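TCR beta chain (Gallus gallus, PDB 6LIR) pairs with the TCR alpha chain to form the chicken alpha-beta T-cell receptor, which probably recognises peptide antigen presented by MHC molecules. Local coordinates at the interface of chains B and A. Coordinates in Å, arbitrary orientation; residue numbers count along the deposited sequence, not the author numbering. Chains: chain A, TCR beta chain; chain B, TCR alpha chain.

Contact 1: the interface of chains B and A. Residues chain B 33, 41, 97, 99; chain A 32, 40, 99, 101.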
# COMPACT_ATOMS: atom_id res chain seq x y z
N TYR B 33 -10.99 -5.52 10.47
CA TYR B 33 -10.41 -4.29 9.96
C TYR B 33 -9.91 -4.55 8.55
O TYR B 33 -9.70 -5.69 8.14
CB TYR B 33 -9.24 -3.81 10.84
CG TYR B 33 -9.62 -3.39 12.25
CD1 TYR B 33 -9.90 -4.34 13.23
CD2 TYR B 33 -9.68 -2.05 12.60
CE1 TYR B 33 -10.24 -3.96 14.52
CE2 TYR B 33 -10.02 -1.66 13.88
CZ TYR B 33 -10.30 -2.61 14.84
OH TYR B 33 -10.63 -2.22 16.11
N PRO B 41 -4.94 0.21 9.29
CA PRO B 41 -6.16 -0.59 9.46
C PRO B 41 -7.36 0.26 9.83
O PRO B 41 -7.27 1.16 10.67
CB PRO B 41 -5.78 -1.57 10.58
CG PRO B 41 -4.30 -1.70 10.45
CD PRO B 41 -3.80 -0.34 10.04
N LEU B 97 -6.65 -7.67 22.93
CA LEU B 97 -7.08 -7.90 21.56
C LEU B 97 -5.94 -8.57 20.80
O LEU B 97 -4.79 -8.13 20.89
CB LEU B 97 -7.47 -6.57 20.91
CG LEU B 97 -8.19 -6.55 19.57
CD1 LEU B 97 -9.63 -7.01 19.73
CD2 LEU B 97 -8.14 -5.16 18.96
N PHE B 99 -4.72 -9.84 17.01
CA PHE B 99 -4.97 -9.69 15.58
C PHE B 99 -4.56 -10.94 14.81
O PHE B 99 -3.59 -11.62 15.16
CB PHE B 99 -4.21 -8.49 15.02
CG PHE B 99 -4.91 -7.19 15.23
CD1 PHE B 99 -5.82 -6.72 14.30
CD2 PHE B 99 -4.66 -6.42 16.36
CE1 PHE B 99 -6.47 -5.52 14.49
CE2 PHE B 99 -5.31 -5.22 16.56
CZ PHE B 99 -6.22 -4.76 15.62
N TYR A 32 1.81 -0.64 17.57
CA TYR A 32 1.72 -1.97 16.98
C TYR A 32 2.85 -2.14 15.98
O TYR A 32 3.30 -1.17 15.35
CB TYR A 32 0.37 -2.18 16.27
CG TYR A 32 -0.75 -2.60 17.18
CD1 TYR A 32 -0.95 -3.95 17.48
CD2 TYR A 32 -1.61 -1.67 17.74
CE1 TYR A 32 -1.98 -4.35 18.31
CE2 TYR A 32 -2.65 -2.06 18.58
CZ TYR A 32 -2.82 -3.41 18.85
OH TYR A 32 -3.84 -3.82 19.69
N LEU A 40 -0.21 -8.04 13.22
CA LEU A 40 -0.06 -6.81 14.00
C LEU A 40 0.17 -7.20 15.45
O LEU A 40 -0.70 -7.83 16.07
CB LEU A 40 -1.29 -5.92 13.88
CG LEU A 40 -1.55 -5.20 12.55
CD1 LEU A 40 -2.96 -4.64 12.54
CD2 LEU A 40 -0.53 -4.10 12.33
N LEU A 99 -10.66 0.58 17.27
CA LEU A 99 -9.40 1.29 17.32
C LEU A 99 -9.28 2.18 16.09
O LEU A 99 -9.68 1.79 14.99
CB LEU A 99 -8.22 0.31 17.36
CG LEU A 99 -7.95 -0.46 18.65
CD1 LEU A 99 -6.94 -1.57 18.40
CD2 LEU A 99 -7.46 0.47 19.75
N PHE A 101 -6.53 3.95 13.75
CA PHE A 101 -5.12 3.76 13.48
C PHE A 101 -4.56 4.97 12.76
O PHE A 101 -5.27 5.67 12.03
CB PHE A 101 -4.88 2.52 12.62
CG PHE A 101 -4.92 1.23 13.38
CD1 PHE A 101 -6.13 0.63 13.69
CD2 PHE A 101 -3.75 0.61 13.78
CE1 PHE A 101 -6.17 -0.56 14.39
CE2 PHE A 101 -3.78 -0.58 14.48
CZ PHE A 101 -4.99 -1.17 14.78
O HOH W 1 -8.36 3.43 11.53
O HOH W 2 -2.24 -9.03 17.74

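Contact 2: the interface of chains B and A. Residues chain B 154-156; chain A 136, 164-165, 186-188.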
# COMPACT_ATOMS: atom_id res chain seq x y z
N VAL B 154 -5.64 0.27 -13.06
CA VAL B 154 -6.10 1.63 -12.86
C VAL B 154 -7.46 1.79 -13.52
O VAL B 154 -7.88 0.97 -14.34
CB VAL B 154 -5.11 2.68 -13.43
CG1 VAL B 154 -3.74 2.53 -12.78
CG2 VAL B 154 -5.01 2.54 -14.94
N GLU B 155 -8.15 2.87 -13.17
CA GLU B 155 -9.42 3.21 -13.78
C GLU B 155 -9.30 4.60 -14.37
O GLU B 155 -8.78 5.51 -13.71
CB GLU B 155 -10.56 3.17 -12.76
CG GLU B 155 -10.85 1.81 -12.17
CD GLU B 155 -12.02 1.84 -11.20
OE1 GLU B 155 -12.98 1.06 -11.39
OE2 GLU B 155 -11.97 2.63 -10.24
N VAL B 156 -9.78 4.77 -15.60
CA VAL B 156 -9.76 6.06 -16.29
C VAL B 156 -11.19 6.43 -16.64
O VAL B 156 -11.97 5.59 -17.09
CB VAL B 156 -8.87 6.02 -17.54
CG1 VAL B 156 -8.84 7.39 -18.23
CG2 VAL B 156 -7.46 5.59 -17.17
N LYS A 136 -5.95 7.37 -24.59
CA LYS A 136 -5.48 7.60 -23.23
C LYS A 136 -3.97 7.79 -23.25
O LYS A 136 -3.28 7.28 -24.13
CB LYS A 136 -5.84 6.43 -22.30
CG LYS A 136 -7.31 6.07 -22.25
CD LYS A 136 -7.51 4.72 -21.57
CE LYS A 136 -8.93 4.21 -21.78
NZ LYS A 136 -9.11 2.85 -21.21
N GLU A 164 -7.22 9.08 -8.83
CA GLU A 164 -7.90 8.46 -9.96
C GLU A 164 -6.92 8.19 -11.10
O GLU A 164 -6.26 9.11 -11.59
CB GLU A 164 -9.07 9.34 -10.41
CG GLU A 164 -10.36 8.55 -10.69
CD GLU A 164 -11.07 8.13 -9.42
OE1 GLU A 164 -11.59 8.99 -8.68
OE2 GLU A 164 -11.07 6.91 -9.14
N GLY A 165 -6.87 6.93 -11.53
CA GLY A 165 -6.01 6.52 -12.61
C GLY A 165 -4.57 6.27 -12.22
O GLY A 165 -3.75 6.00 -13.10
N ARG A 186 -2.66 7.02 -15.62
CA ARG A 186 -3.31 6.93 -16.93
C ARG A 186 -4.47 7.91 -16.99
O ARG A 186 -5.34 7.90 -16.11
CB ARG A 186 -3.79 5.51 -17.21
CG ARG A 186 -4.08 5.26 -18.70
CD ARG A 186 -4.31 3.79 -19.03
NE ARG A 186 -4.05 3.53 -20.45
CZ ARG A 186 -4.48 2.45 -21.11
NH1 ARG A 186 -5.18 1.52 -20.48
NH2 ARG A 186 -4.19 2.30 -22.39
N ILE A 187 -4.46 8.78 -18.00
CA ILE A 187 -5.48 9.81 -18.14
C ILE A 187 -6.06 9.76 -19.55
O ILE A 187 -5.46 9.21 -20.48
CB ILE A 187 -4.91 11.21 -17.86
CG1 ILE A 187 -3.77 11.51 -18.84
CG2 ILE A 187 -4.42 11.31 -16.42
CD1 ILE A 187 -3.09 12.83 -18.61
N SER A 188 -7.25 10.36 -19.70
CA SER A 188 -7.86 10.50 -21.01
C SER A 188 -7.01 11.39 -21.92
O SER A 188 -6.25 12.24 -21.45
CB SER A 188 -9.27 11.08 -20.87
OG SER A 188 -9.21 12.44 -20.49
O HOH W 3 -7.22 4.24 -10.66

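Contact 1: the interface of chains B and A
B:Pro41 and A:Phe101 meet face-on: the pyrrolidine CB lies over the phenylalanine ring, 3.9 Å from its centroid and offset toward the rim, an arrangement that qualifies as a CH-pi contact. The tight part of this variable-domain interface spreads from there. A:Phe101 has CG anti to its own carbonyl carbon (chi1 -80°), which sends its tip CZ against the tip CZ of B:Phe99 at 3.9 Å, while its CE1 flanks CE2 of B:Tyr33. The B:Phe99 ring is also packed by A:Leu40 and A:Tyr32. CD1 of A:Leu40 sits above one face, offset toward the rim, and the A:Tyr32 ring stands nearly perpendicular to it, planes at 84° and centroids 5.5 Å apart, the tyrosine OH lying in the plane of the phenylalanine ring at its edge. An alanine in place of A:Phe101 would probably open a gap beneath B:Pro41 and leave CZ of B:Phe99 without the ring tip it now meets. Farther along, contact thins to CD2 of B:Leu97 touching CD1 of A:Leu99 tip to tip. A direct hydrogen bond here is nearly straight: the amide N of A:Leu99 donates to the phenol OH of B:Tyr33 at 3.0 Å, 171° at the hydrogen. Elsewhere at the margins water takes over. Water 1 joins the carbonyl O of B:Pro41 to the A:Phe101 amide N, and water 2 joins the B:Phe99 amide N to O of A:Leu40, 2.6 Å from the water. The site unites strands 29-35 and 97-99 of the alpha V-set domain, with the B:Pro41 loop, and strands 28-34, 40-46 and 100-101 of the beta V-set domain, with A:Leu99 in the loop just before strand 100-101.

Contact 2: the interface of chains B and A
B:Val156 meets A:Arg186 at about a right angle, its CG2 methyl resting 3.7 Å from CB at the root of the arginine rather than near the charged tip. The valine splits its two branches over one strand of the beta chain. CG1, anti to the backbone N (chi1 -179°), points at the peptide between A:Ile187 and A:Ser188 and comes within 3.7 Å of the A:Ser188 amide N, whereas CG2 faces the carbonyl O and the aliphatic stem of A:Arg186. That stem is extended from CG to NE, and CG leaves anti to the backbone N (chi1 -162°), carrying the guanidinium away from the valines. CD of A:Lys136, from the same chain, lies 3.8 Å above the centre of the guanidinium plane and may help to steady it. B:Val154 also crosses A:Arg186 at about a right angle: its CG2 is 3.9 Å from the arginine CB, while its CG1 lies beside the carbonyl O of A:Gly165. Between the valines, B:Glu155 turns the other way and contributes mainly backbone. Its amide N is linked through water 3 to the amide N of A:Gly165, 2.9 Å from the water. Among these residues no N or O of one chain lies within bonding distance of the other. The carboxylates of B:Glu155 and A:Glu164 stand with their OE2 atoms 4.5 Å apart, and like charges so placed would probably repel unless screened. The patch belongs to the pairing of the membrane-proximal, probably constant-region halves, likely helping to hold the heterodimer together; alpha strand 150-156 meets the end of beta strand 178-188, the start of strand 136-144 and the turn between strands 160-162 and 166-168, the beta elements falling in its C1-set region.

Contact 1 and contact 2 lie about 33 Å apart, measured between the centres of their C-alpha atoms, and share no residue or secondary-structure element. Each belongs to a different storey of the same alpha-beta heterodimer: contact 1 pairs the variable domains, and contact 2 joins later segments of both chains, on the beta side in the C1-set region. The two patches also differ in character, the first rich in rings, the second largely aliphatic against backbone. Two separated footholds would be expected to restrain how one chain can swing relative to the other, complementing each other in assembly.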